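Uric acid degradation bifunctional protein PucL (Bacillus subtilis, PDB 6A4M) probably oxidises urate to 5-hydroxyisourate, as a urate oxidase, and as a bifunctional protein of urate breakdown probably also has a decarboxylase activity. Local coordinates at residues E147-N151 against T152-T156; P238-Q241 against N242-H246. One frame throughout, in Å; residues are numbered along the deposited sequence.

Contact 1. Residues E147-N151 against T152-T156; sequences ERSGN and TITIT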
loop_
_atom_site.group_PDB
_atom_site.type_symbol
_atom_site.label_atom_id
_atom_site.label_comp_id
_atom_site.label_asym_id
_atom_site.label_seq_id
_atom_site.Cartn_x
_atom_site.Cartn_y
_atom_site.Cartn_z
ATOM N N GLU A 147 -1.009 13.741 17.537
ATOM C CA GLU A 147 -0.783 14.970 18.311
ATOM C C GLU A 147 -1.045 14.765 19.800
ATOM O O GLU A 147 -1.733 13.823 20.199
ATOM C CB GLU A 147 -1.682 16.100 17.793
ATOM C CG GLU A 147 -1.127 16.829 16.578
ATOM C CD GLU A 147 -2.068 17.892 16.028
ATOM O OE1 GLU A 147 -2.850 18.487 16.806
ATOM O OE2 GLU A 147 -2.019 18.139 14.802
ATOM N N ARG A 148 -0.485 15.667 20.603
ATOM C CA ARG A 148 -0.741 15.729 22.040
ATOM C C ARG A 148 -1.862 16.740 22.299
ATOM O O ARG A 148 -1.696 17.931 22.019
ATOM C CB ARG A 148 0.534 16.151 22.778
ATOM C CG ARG A 148 0.460 16.039 24.293
ATOM C CD ARG A 148 1.677 16.666 24.959
ATOM N NE ARG A 148 2.938 16.035 24.560
ATOM C CZ ARG A 148 3.373 14.839 24.969
ATOM N NH1 ARG A 148 2.655 14.081 25.800
ATOM N NH2 ARG A 148 4.548 14.386 24.533
ATOM N N SER A 149 -2.999 16.266 22.815
ATOM C CA SER A 149 -4.132 17.140 23.163
ATOM C C SER A 149 -5.135 16.420 24.090
ATOM O O SER A 149 -5.859 15.535 23.629
ATOM C CB SER A 149 -4.857 17.637 21.903
ATOM O OG SER A 149 -5.595 16.601 21.280
ATOM N N GLY A 150 -5.182 16.744 25.384
ATOM C CA GLY A 150 -4.198 17.572 26.099
ATOM C C GLY A 150 -3.970 16.919 27.443
ATOM O O GLY A 150 -4.129 17.549 28.488
ATOM N N ASN A 151 -3.516 15.668 27.368
ATOM C CA ASN A 151 -3.667 14.612 28.394
ATOM C C ASN A 151 -3.943 13.251 27.720
ATOM O O ASN A 151 -3.798 12.202 28.354
ATOM C CB ASN A 151 -4.785 14.890 29.422
ATOM C CG ASN A 151 -4.697 13.988 30.636
ATOM O OD1 ASN A 151 -5.585 13.177 30.898
ATOM N ND2 ASN A 151 -3.609 14.117 31.375
ATOM N N THR A 152 -4.375 13.274 26.455
ATOM C CA THR A 152 -4.496 12.068 25.629
ATOM C C THR A 152 -3.875 12.294 24.242
ATOM O O THR A 152 -3.719 13.437 23.794
ATOM C CB THR A 152 -5.971 11.614 25.498
ATOM O OG1 THR A 152 -6.044 10.414 24.719
ATOM C CG2 THR A 152 -6.852 12.698 24.855
ATOM N N ILE A 153 -3.524 11.193 23.580
ATOM C CA ILE A 153 -2.938 11.220 22.239
ATOM C C ILE A 153 -4.063 11.074 21.209
ATOM O O ILE A 153 -4.853 10.130 21.278
ATOM C CB ILE A 153 -1.875 10.105 22.067
ATOM C CG1 ILE A 153 -0.685 10.359 23.008
ATOM C CG2 ILE A 153 -1.389 10.023 20.619
ATOM C CD1 ILE A 153 0.130 9.124 23.331
ATOM N N THR A 154 -4.118 12.009 20.258
ATOM C CA THR A 154 -5.143 12.018 19.206
ATOM C C THR A 154 -4.497 11.790 17.834
ATOM O O THR A 154 -3.417 12.319 17.557
ATOM C CB THR A 154 -5.982 13.327 19.213
ATOM O OG1 THR A 154 -6.973 13.269 18.179
ATOM C CG2 THR A 154 -5.125 14.581 19.006
ATOM N N ILE A 155 -5.159 10.991 16.996
ATOM C CA ILE A 155 -4.712 10.727 15.628
ATOM C C ILE A 155 -5.321 11.786 14.706
ATOM O O ILE A 155 -6.541 11.846 14.553
ATOM C CB ILE A 155 -5.134 9.314 15.153
ATOM C CG1 ILE A 155 -4.625 8.224 16.113
ATOM C CG2 ILE A 155 -4.661 9.054 13.723
ATOM C CD1 ILE A 155 -3.126 8.210 16.332
ATOM N N THR A 156 -4.467 12.600 14.084
ATOM C CA THR A 156 -4.918 13.718 13.223
ATOM C C THR A 156 -5.088 13.273 11.765
ATOM O O THR A 156 -6.008 13.730 11.077
ATOM C CB THR A 156 -4.036 15.013 13.318
ATOM O OG1 THR A 156 -3.874 15.596 12.016
ATOM C CG2 THR A 156 -2.643 14.781 13.902
#

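Contact 2. Residues P238-Q241 against N242-H246; sequences PSIQ and NLIYH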
loop_
_atom_site.group_PDB
_atom_site.type_symbol
_atom_site.label_atom_id
_atom_site.label_comp_id
_atom_site.label_asym_id
_atom_site.label_seq_id
_atom_site.Cartn_x
_atom_site.Cartn_y
_atom_site.Cartn_z
ATOM N N PRO A 238 -12.998 1.668 -20.906
ATOM C CA PRO A 238 -13.359 2.741 -19.986
ATOM C C PRO A 238 -12.370 3.907 -19.990
ATOM O O PRO A 238 -11.188 3.718 -20.297
ATOM C CB PRO A 238 -13.307 2.039 -18.629
ATOM C CG PRO A 238 -12.189 1.062 -18.781
ATOM C CD PRO A 238 -12.159 0.654 -20.234
ATOM N N SER A 239 -12.866 5.094 -19.642
ATOM C CA SER A 239 -12.027 6.265 -19.402
ATOM C C SER A 239 -11.336 6.115 -18.049
ATOM O O SER A 239 -11.709 5.251 -17.252
ATOM C CB SER A 239 -12.880 7.536 -19.411
ATOM O OG SER A 239 -12.131 8.659 -18.976
ATOM N N ILE A 240 -10.337 6.959 -17.795
ATOM C CA ILE A 240 -9.568 6.902 -16.542
ATOM C C ILE A 240 -10.401 7.355 -15.329
ATOM O O ILE A 240 -10.366 6.687 -14.294
ATOM C CB ILE A 240 -8.228 7.673 -16.653
ATOM C CG1 ILE A 240 -7.315 6.972 -17.671
ATOM C CG2 ILE A 240 -7.516 7.747 -15.303
ATOM C CD1 ILE A 240 -6.119 7.784 -18.119
ATOM N N GLN A 241 -11.155 8.452 -15.458
ATOM C CA GLN A 241 -12.029 8.913 -14.360
ATOM C C GLN A 241 -13.114 7.872 -14.044
ATOM O O GLN A 241 -13.437 7.641 -12.881
ATOM C CB GLN A 241 -12.627 10.324 -14.612
ATOM C CG GLN A 241 -13.942 10.422 -15.407
ATOM C CD GLN A 241 -14.942 11.440 -14.850
ATOM O OE1 GLN A 241 -14.996 11.702 -13.646
ATOM N NE2 GLN A 241 -15.760 11.998 -15.736
ATOM N N ASN A 242 -13.649 7.243 -15.089
ATOM C CA ASN A 242 -14.645 6.185 -14.947
ATOM C C ASN A 242 -14.028 4.923 -14.340
ATOM O O ASN A 242 -14.651 4.265 -13.508
ATOM C CB ASN A 242 -15.275 5.864 -16.308
ATOM C CG ASN A 242 -16.478 4.949 -16.195
ATOM O OD1 ASN A 242 -17.481 5.300 -15.572
ATOM N ND2 ASN A 242 -16.384 3.767 -16.798
ATOM N N LEU A 243 -12.807 4.591 -14.762
ATOM C CA LEU A 243 -12.079 3.435 -14.227
ATOM C C LEU A 243 -11.829 3.569 -12.725
ATOM O O LEU A 243 -12.151 2.660 -11.963
ATOM C CB LEU A 243 -10.747 3.237 -14.967
ATOM C CG LEU A 243 -9.758 2.187 -14.445
ATOM C CD1 LEU A 243 -10.409 0.821 -14.304
ATOM C CD2 LEU A 243 -8.544 2.100 -15.357
ATOM N N ILE A 244 -11.262 4.702 -12.313
ATOM C CA ILE A 244 -10.953 4.937 -10.892
ATOM C C ILE A 244 -12.202 5.137 -10.023
ATOM O O ILE A 244 -12.167 4.833 -8.828
ATOM C CB ILE A 244 -9.930 6.090 -10.672
ATOM C CG1 ILE A 244 -10.524 7.467 -11.016
ATOM C CG2 ILE A 244 -8.637 5.807 -11.436
ATOM C CD1 ILE A 244 -9.509 8.596 -11.042
ATOM N N TYR A 245 -13.288 5.639 -10.617
ATOM C CA TYR A 245 -14.585 5.732 -9.933
ATOM C C TYR A 245 -15.150 4.341 -9.615
ATOM O O TYR A 245 -15.646 4.107 -8.512
ATOM C CB TYR A 245 -15.588 6.540 -10.771
ATOM C CG TYR A 245 -16.935 6.744 -10.102
ATOM C CD1 TYR A 245 -17.110 7.732 -9.131
ATOM C CD2 TYR A 245 -18.036 5.945 -10.437
ATOM C CE1 TYR A 245 -18.338 7.921 -8.509
ATOM C CE2 TYR A 245 -19.270 6.124 -9.821
ATOM C CZ TYR A 245 -19.418 7.114 -8.857
ATOM O OH TYR A 245 -20.637 7.306 -8.239
ATOM N N HIS A 246 -15.072 3.428 -10.582
ATOM C CA HIS A 246 -15.552 2.053 -10.384
ATOM C C HIS A 246 -14.679 1.241 -9.410
ATOM O O HIS A 246 -15.206 0.432 -8.647
ATOM C CB HIS A 246 -15.710 1.322 -11.725
ATOM C CG HIS A 246 -17.027 1.577 -12.393
ATOM N ND1 HIS A 246 -18.151 0.828 -12.120
ATOM C CD2 HIS A 246 -17.402 2.501 -13.309
ATOM C CE1 HIS A 246 -19.162 1.277 -12.844
ATOM N NE2 HIS A 246 -18.734 2.292 -13.574
#

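Contact 1. Residues E147-N151 against T152-T156
E147 and T154 lie side by side on neighbouring strands, joined by two backbone bonds, E147 N to T154 O at 2.8 Å and T154 N to E147 O at 3.0 Å. The first is nearly straight at its hydrogen (171°), and E147 O also faces the CA of I153 at 3.5 Å in a CH...O contact. This antiparallel hydrogen-bonded pair is the firm part of the contact. One step nearer the turn, R148 and I153 form the non-hydrogen-bonded pair, and their side chains leave the sheet on the same face. There I153 packs its branched apolar side chain on H93, L96 and D97 of helix 84-98, while R148 is long enough for its guanidinium to bond the backbone oxygens of M102 and L96.

The other face, bearing E147, T154 and T156, is looser and polar. E147 swings CG beside its own backbone N (chi1 -83°) and then runs extended, crossing T156 at about a right angle; E147 OE2 lies 3.5 Å from T156 CG2, a methyl contact and no polar bond. E147 CB stands 4.0 Å from T154 CG2, and threonine suits this partly exposed face because it offers a methyl for packing and a hydroxyl compatible with water. Toward the tip, S149, G150, N151 and T152 are exposed, and S149 N to T152 O at 3.1 Å is the last bond before the chain reverses. The four-residue connection S149-T152, cross-strand pairs and alternating faces together make an antiparallel beta hairpin, joining strand 139-148 to strand 153-169.

Contact 2. Residues P238-Q241 against N242-H246
I244 turns CG1 into the position between its own backbone N and carbonyl carbon (chi1 69°), which sets CG1 3.4 Å from I240 O and leaves CG2 facing I240 CG2 at 4.5 Å. The two isoleucines lie one turn apart at the start of an alpha helix, 240-254, with S239 as its N-cap. Both serve as apolar, branched groups on the sheet-facing side: I240 reaches L194, V196, S265, N267 and Q295, and I244 meets L198 and F263, so the first turn of the helix rests on strands 194-204, 258-267 and 293-300.

The backbone bonds follow the i to i+4 pattern from the cap onward. S239 O accepts L243 N at 2.8 Å, and I240 O accepts I244 N at 2.9 Å in the straightest of the three, 172° at the hydrogen. L243 is buried, its leucine side chain touching F232 of helix 221-233, a fitting apolar residue between two helices.

P238, whose ring closes on its own nitrogen and leaves no N-H to donate, suits the position before the cap; its CB lies 4.0 Å from N242 ND2, a loose contact. Q241 is exposed but touches Q295 of strand 293-300; a bend at chi2 carries its amide away from the helix, while Q241 CG stays 3.2 Å from N242 N. Y245 carries its ring outward while its backbone stays in the helix. Its CB sits 3.2 Å from Q241 O, the same oxygen that receives Y245 N at 3.0 Å, with that donor tilted 33° from the plane of the Q241 carbonyl.

In the fold
Contact 1 comes first along the chain and closes before contact 2 opens; their centres are 38 Å apart, and their nearest atoms about 23 Å, so they do not touch. What joins them is the large antiparallel sheet. The hairpin of 147-156 feeds into strand 153-169, which pairs with strand 194-204, and that strand packs against the start of helix 240-254. Contact 1 thus marks a strand reversal at the surface, beside helix 84-98, whereas contact 2 begins a helix packed on the sheet. Helices layered on an antiparallel sheet are consistent with the T-fold known for urate oxidases.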